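Local coordinates for flagellar hook protein FlgE (Caulobacter crescentus CB15, PDB 5AY6) that probably builds the flagellar hook, the flexible universal joint that passes motor torque to the filament, this chain being a fragment of the hook subunit, at residues V23-K35 with S45-I57. Numbering follows the deposited sequence.
Sequences VSYKVGTAGSPSK and SHNYDVVYSSTGI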
loop_
_atom_site.group_PDB
_atom_site.type_symbol
_atom_site.label_atom_id
_atom_site.label_comp_id
_atom_site.label_asym_id
_atom_site.label_seq_id
_atom_site.Cartn_x
_atom_site.Cartn_y
_atom_site.Cartn_z
ATOM N N VAL A 23 2.343 -5.698 -6.150
ATOM C CA VAL A 23 1.330 -5.534 -5.112
ATOM C C VAL A 23 0.642 -6.865 -4.812
ATOM O O VAL A 23 0.411 -7.201 -3.650
ATOM C CB VAL A 23 0.282 -4.467 -5.506
ATOM C CG1 VAL A 23 -0.935 -4.527 -4.598
ATOM C CG2 VAL A 23 0.911 -3.079 -5.465
ATOM N N SER A 24 0.317 -7.619 -5.860
ATOM C CA SER A 24 -0.217 -8.971 -5.704
ATOM C C SER A 24 0.637 -9.958 -6.488
ATOM O O SER A 24 0.572 -10.023 -7.718
ATOM C CB SER A 24 -1.669 -9.052 -6.166
ATOM O OG SER A 24 -2.505 -8.299 -5.311
ATOM N N TYR A 25 1.427 -10.737 -5.762
ATOM C CA TYR A 25 2.438 -11.575 -6.377
ATOM C C TYR A 25 2.039 -13.044 -6.417
ATOM O O TYR A 25 1.928 -13.694 -5.378
ATOM C CB TYR A 25 3.762 -11.404 -5.627
ATOM C CG TYR A 25 4.821 -12.418 -5.980
ATOM C CD1 TYR A 25 5.442 -12.399 -7.221
ATOM C CD2 TYR A 25 5.218 -13.377 -5.061
ATOM C CE1 TYR A 25 6.421 -13.320 -7.543
ATOM C CE2 TYR A 25 6.197 -14.303 -5.375
ATOM C CZ TYR A 25 6.794 -14.268 -6.615
ATOM O OH TYR A 25 7.768 -15.186 -6.931
ATOM N N LYS A 26 1.828 -13.567 -7.624
ATOM C CA LYS A 26 1.534 -14.988 -7.784
ATOM C C LYS A 26 2.824 -15.787 -7.813
ATOM O O LYS A 26 3.686 -15.548 -8.657
ATOM C CB LYS A 26 0.737 -15.256 -9.058
ATOM C CG LYS A 26 0.361 -16.724 -9.223
ATOM C CD LYS A 26 0.287 -17.124 -10.683
ATOM C CE LYS A 26 -0.679 -16.236 -11.441
ATOM N NZ LYS A 26 -0.391 -16.230 -12.902
ATOM N N VAL A 27 2.943 -16.734 -6.886
ATOM C CA VAL A 27 4.121 -17.586 -6.775
ATOM C C VAL A 27 4.292 -18.472 -8.000
ATOM O O VAL A 27 3.327 -19.051 -8.496
ATOM C CB VAL A 27 4.040 -18.490 -5.523
ATOM C CG1 VAL A 27 5.270 -19.383 -5.417
ATOM C CG2 VAL A 27 3.874 -17.647 -4.269
ATOM N N GLY A 28 5.523 -18.573 -8.490
ATOM C CA GLY A 28 5.839 -19.551 -9.513
ATOM C C GLY A 28 6.023 -18.944 -10.885
ATOM O O GLY A 28 5.972 -17.728 -11.053
ATOM N N THR A 29 6.235 -19.806 -11.869
ATOM C CA THR A 29 6.479 -19.363 -13.232
ATOM C C THR A 29 5.172 -19.190 -14.001
ATOM O O THR A 29 4.186 -19.878 -13.733
ATOM C CB THR A 29 7.387 -20.355 -13.973
ATOM O OG1 THR A 29 6.826 -21.669 -13.879
ATOM C CG2 THR A 29 8.772 -20.367 -13.342
ATOM N N ALA A 30 5.170 -18.260 -14.951
ATOM C CA ALA A 30 3.988 -17.987 -15.762
ATOM C C ALA A 30 3.575 -19.210 -16.574
ATOM O O ALA A 30 4.415 -19.880 -17.169
ATOM C CB ALA A 30 4.246 -16.808 -16.684
ATOM N N GLY A 31 2.277 -19.499 -16.591
ATOM C CA GLY A 31 1.752 -20.583 -17.403
ATOM C C GLY A 31 1.584 -21.906 -16.682
ATOM O O GLY A 31 1.144 -22.889 -17.278
ATOM N N SER A 32 1.938 -21.937 -15.402
ATOM C CA SER A 32 1.765 -23.140 -14.597
ATOM C C SER A 32 1.329 -22.761 -13.186
ATOM O O SER A 32 1.643 -21.670 -12.711
ATOM C CB SER A 32 3.056 -23.956 -14.563
ATOM O OG SER A 32 4.059 -23.282 -13.827
ATOM N N PRO A 33 0.586 -23.655 -12.515
ATOM C CA PRO A 33 0.120 -23.361 -11.154
ATOM C C PRO A 33 1.278 -23.157 -10.185
ATOM O O PRO A 33 2.355 -23.726 -10.390
ATOM C CB PRO A 33 -0.686 -24.610 -10.776
ATOM C CG PRO A 33 -1.054 -25.242 -12.083
ATOM C CD PRO A 33 0.085 -24.949 -13.006
ATOM N N SER A 34 1.054 -22.345 -9.158
ATOM C CA SER A 34 2.032 -22.143 -8.096
ATOM C C SER A 34 2.474 -23.475 -7.504
ATOM O O SER A 34 3.668 -23.774 -7.433
ATOM C CB SER A 34 1.453 -21.253 -6.990
ATOM O OG SER A 34 1.107 -19.962 -7.468
ATOM N N LYS A 35 1.497 -24.277 -7.092
ATOM C CA LYS A 35 1.765 -25.556 -6.441
ATOM C C LYS A 35 0.968 -26.663 -7.125
ATOM O O LYS A 35 -0.175 -26.452 -7.537
ATOM C CB LYS A 35 1.419 -25.487 -4.948
ATOM C CG LYS A 35 2.163 -24.398 -4.169
ATOM C CD LYS A 35 3.652 -24.691 -4.073
ATOM C CE LYS A 35 4.407 -23.513 -3.474
ATOM N NZ LYS A 35 5.829 -23.849 -3.190
ATOM N N SER A 45 -6.469 -34.460 -4.557
ATOM C CA SER A 45 -5.333 -33.647 -4.991
ATOM C C SER A 45 -5.788 -32.406 -5.751
ATOM O O SER A 45 -6.794 -32.433 -6.460
ATOM C CB SER A 45 -4.389 -34.461 -5.875
ATOM O OG SER A 45 -4.796 -34.381 -7.230
ATOM N N HIS A 46 -5.033 -31.321 -5.606
ATOM C CA HIS A 46 -5.351 -30.069 -6.282
ATOM C C HIS A 46 -4.114 -29.415 -6.884
ATOM O O HIS A 46 -2.987 -29.696 -6.480
ATOM C CB HIS A 46 -6.000 -29.071 -5.317
ATOM C CG HIS A 46 -7.072 -29.654 -4.449
ATOM N ND1 HIS A 46 -8.406 -29.444 -4.680
ATOM C CD2 HIS A 46 -6.992 -30.424 -3.332
ATOM C CE1 HIS A 46 -9.119 -30.068 -3.749
ATOM N NE2 HIS A 46 -8.281 -30.667 -2.926
ATOM N N ASN A 47 -4.342 -28.536 -7.852
ATOM C CA ASN A 47 -3.340 -27.565 -8.260
ATOM C C ASN A 47 -3.809 -26.191 -7.803
ATOM O O ASN A 47 -4.947 -25.796 -8.068
ATOM C CB ASN A 47 -3.118 -27.585 -9.772
ATOM C CG ASN A 47 -2.592 -28.916 -10.272
ATOM O OD1 ASN A 47 -1.936 -29.657 -9.540
ATOM N ND2 ASN A 47 -2.881 -29.227 -11.528
ATOM N N TYR A 48 -2.941 -25.471 -7.105
ATOM C CA TYR A 48 -3.318 -24.184 -6.532
ATOM C C TYR A 48 -2.438 -23.048 -7.023
ATOM O O TYR A 48 -1.249 -23.234 -7.275
ATOM C CB TYR A 48 -3.247 -24.229 -5.001
ATOM C CG TYR A 48 -4.340 -25.013 -4.318
ATOM C CD1 TYR A 48 -5.673 -24.640 -4.443
ATOM C CD2 TYR A 48 -4.038 -26.105 -3.514
ATOM C CE1 TYR A 48 -6.673 -25.344 -3.807
ATOM C CE2 TYR A 48 -5.031 -26.814 -2.873
ATOM C CZ TYR A 48 -6.347 -26.430 -3.024
ATOM O OH TYR A 48 -7.340 -27.135 -2.388
ATOM N N ASP A 49 -3.028 -21.866 -7.143
ATOM C CA ASP A 49 -2.250 -20.644 -7.278
ATOM C C ASP A 49 -2.158 -19.997 -5.907
ATOM O O ASP A 49 -3.139 -19.965 -5.160
ATOM C CB ASP A 49 -2.878 -19.685 -8.292
ATOM C CG ASP A 49 -2.552 -20.058 -9.728
ATOM O OD1 ASP A 49 -1.486 -20.665 -9.958
ATOM O OD2 ASP A 49 -3.362 -19.735 -10.623
ATOM N N VAL A 50 -0.975 -19.508 -5.563
ATOM C CA VAL A 50 -0.790 -18.822 -4.295
ATOM C C VAL A 50 -0.415 -17.373 -4.561
ATOM O O VAL A 50 0.576 -17.090 -5.230
ATOM C CB VAL A 50 0.287 -19.497 -3.432
ATOM C CG1 VAL A 50 0.358 -18.833 -2.055
ATOM C CG2 VAL A 50 -0.002 -20.983 -3.295
ATOM N N VAL A 51 -1.220 -16.456 -4.042
ATOM C CA VAL A 51 -0.990 -15.041 -4.278
ATOM C C VAL A 51 -0.777 -14.305 -2.962
ATOM O O VAL A 51 -1.693 -14.209 -2.144
ATOM C CB VAL A 51 -2.172 -14.391 -5.036
ATOM C CG1 VAL A 51 -1.869 -12.931 -5.354
ATOM C CG2 VAL A 51 -2.489 -15.167 -6.311
ATOM N N TYR A 52 0.440 -13.809 -2.758
ATOM C CA TYR A 52 0.737 -12.917 -1.648
ATOM C C TYR A 52 0.461 -11.485 -2.074
ATOM O O TYR A 52 0.872 -11.076 -3.156
ATOM C CB TYR A 52 2.193 -13.033 -1.205
ATOM C CG TYR A 52 2.611 -14.379 -0.663
ATOM C CD1 TYR A 52 2.356 -14.728 0.657
ATOM C CD2 TYR A 52 3.299 -15.283 -1.459
ATOM C CE1 TYR A 52 2.759 -15.953 1.164
ATOM C CE2 TYR A 52 3.706 -16.509 -0.962
ATOM C CZ TYR A 52 3.432 -16.838 0.348
ATOM O OH TYR A 52 3.836 -18.056 0.841
ATOM N N SER A 53 -0.223 -10.726 -1.225
ATOM C CA SER A 53 -0.477 -9.317 -1.510
ATOM C C SER A 53 0.031 -8.409 -0.398
ATOM O O SER A 53 -0.027 -8.756 0.781
ATOM C CB SER A 53 -1.969 -9.070 -1.735
ATOM O OG SER A 53 -2.396 -9.672 -2.943
ATOM N N SER A 54 0.525 -7.241 -0.787
ATOM C CA SER A 54 0.924 -6.222 0.168
ATOM C C SER A 54 -0.300 -5.652 0.892
ATOM O O SER A 54 -1.345 -5.428 0.285
ATOM C CB SER A 54 1.698 -5.109 -0.540
ATOM O OG SER A 54 1.726 -3.930 0.242
ATOM N N THR A 55 -0.163 -5.436 2.194
ATOM C CA THR A 55 -1.235 -4.865 3.001
ATOM C C THR A 55 -1.387 -3.370 2.791
ATOM O O THR A 55 -2.393 -2.784 3.189
ATOM C CB THR A 55 -0.988 -5.093 4.493
ATOM O OG1 THR A 55 0.275 -4.511 4.843
ATOM C CG2 THR A 55 -0.973 -6.579 4.817
ATOM N N GLY A 56 -0.373 -2.742 2.201
ATOM C CA GLY A 56 -0.374 -1.299 2.040
ATOM C C GLY A 56 -0.101 -0.583 3.351
ATOM O O GLY A 56 -0.237 0.635 3.447
ATOM N N ILE A 57 0.294 -1.357 4.359
ATOM C CA ILE A 57 0.586 -0.846 5.688
ATOM C C ILE A 57 2.012 -1.236 6.061
ATOM O O ILE A 57 2.408 -2.392 5.899
ATOM C CB ILE A 57 -0.403 -1.393 6.732
ATOM C CG1 ILE A 57 -1.833 -0.976 6.384
ATOM C CG2 ILE A 57 -0.036 -0.907 8.131
ATOM C CD1 ILE A 57 -2.873 -1.608 7.277
#
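Y25 and Y52 form an antiparallel hydrogen-bonded pair, Y25 N giving to Y52 O at 2.7 Å and Y52 N returning to Y25 O by a more bent bond (143°). V27 N to V50 O continues the pairing; beyond it the first strand loops out from G28 to P33, through a type II turn at T29-S32, and rejoins at K35, whose N and O both bond Y48. S34 and K35 together face Y48, a classic beta bulge.

Where regular pairing breaks, polar groups link the strands. With OG anti to its carbonyl carbon (chi1 -61°), S34 places the hydroxyl where V50 N reaches it nearly straight (172°). The same OG donates to V27 O at 2.6 Å, bridging V27 O across the base of the loop to V50 N of the facing strand. D49 OD1 accepts from S34 N at 3.1 Å, nearly along its C-O axis. Replacing S34 by an alanine would probably leave V50 N and V27 O without this shared partner and free the loop to shift. Among apolar contacts, V27 CG2 meets the edge of the Y52 ring at CE2 (3.5 Å), and V50 CG2 lies 4.1 Å from K35 CG.

The hairpin starts the five-stranded antiparallel sheet of the FlgE third domain: 24-39 forms one edge of the sheet within this chain, and 45-53 pairs next with strand 64-73. Helix 137-140 covers the V27 and Y52 side, where E138 salt-bridges K35.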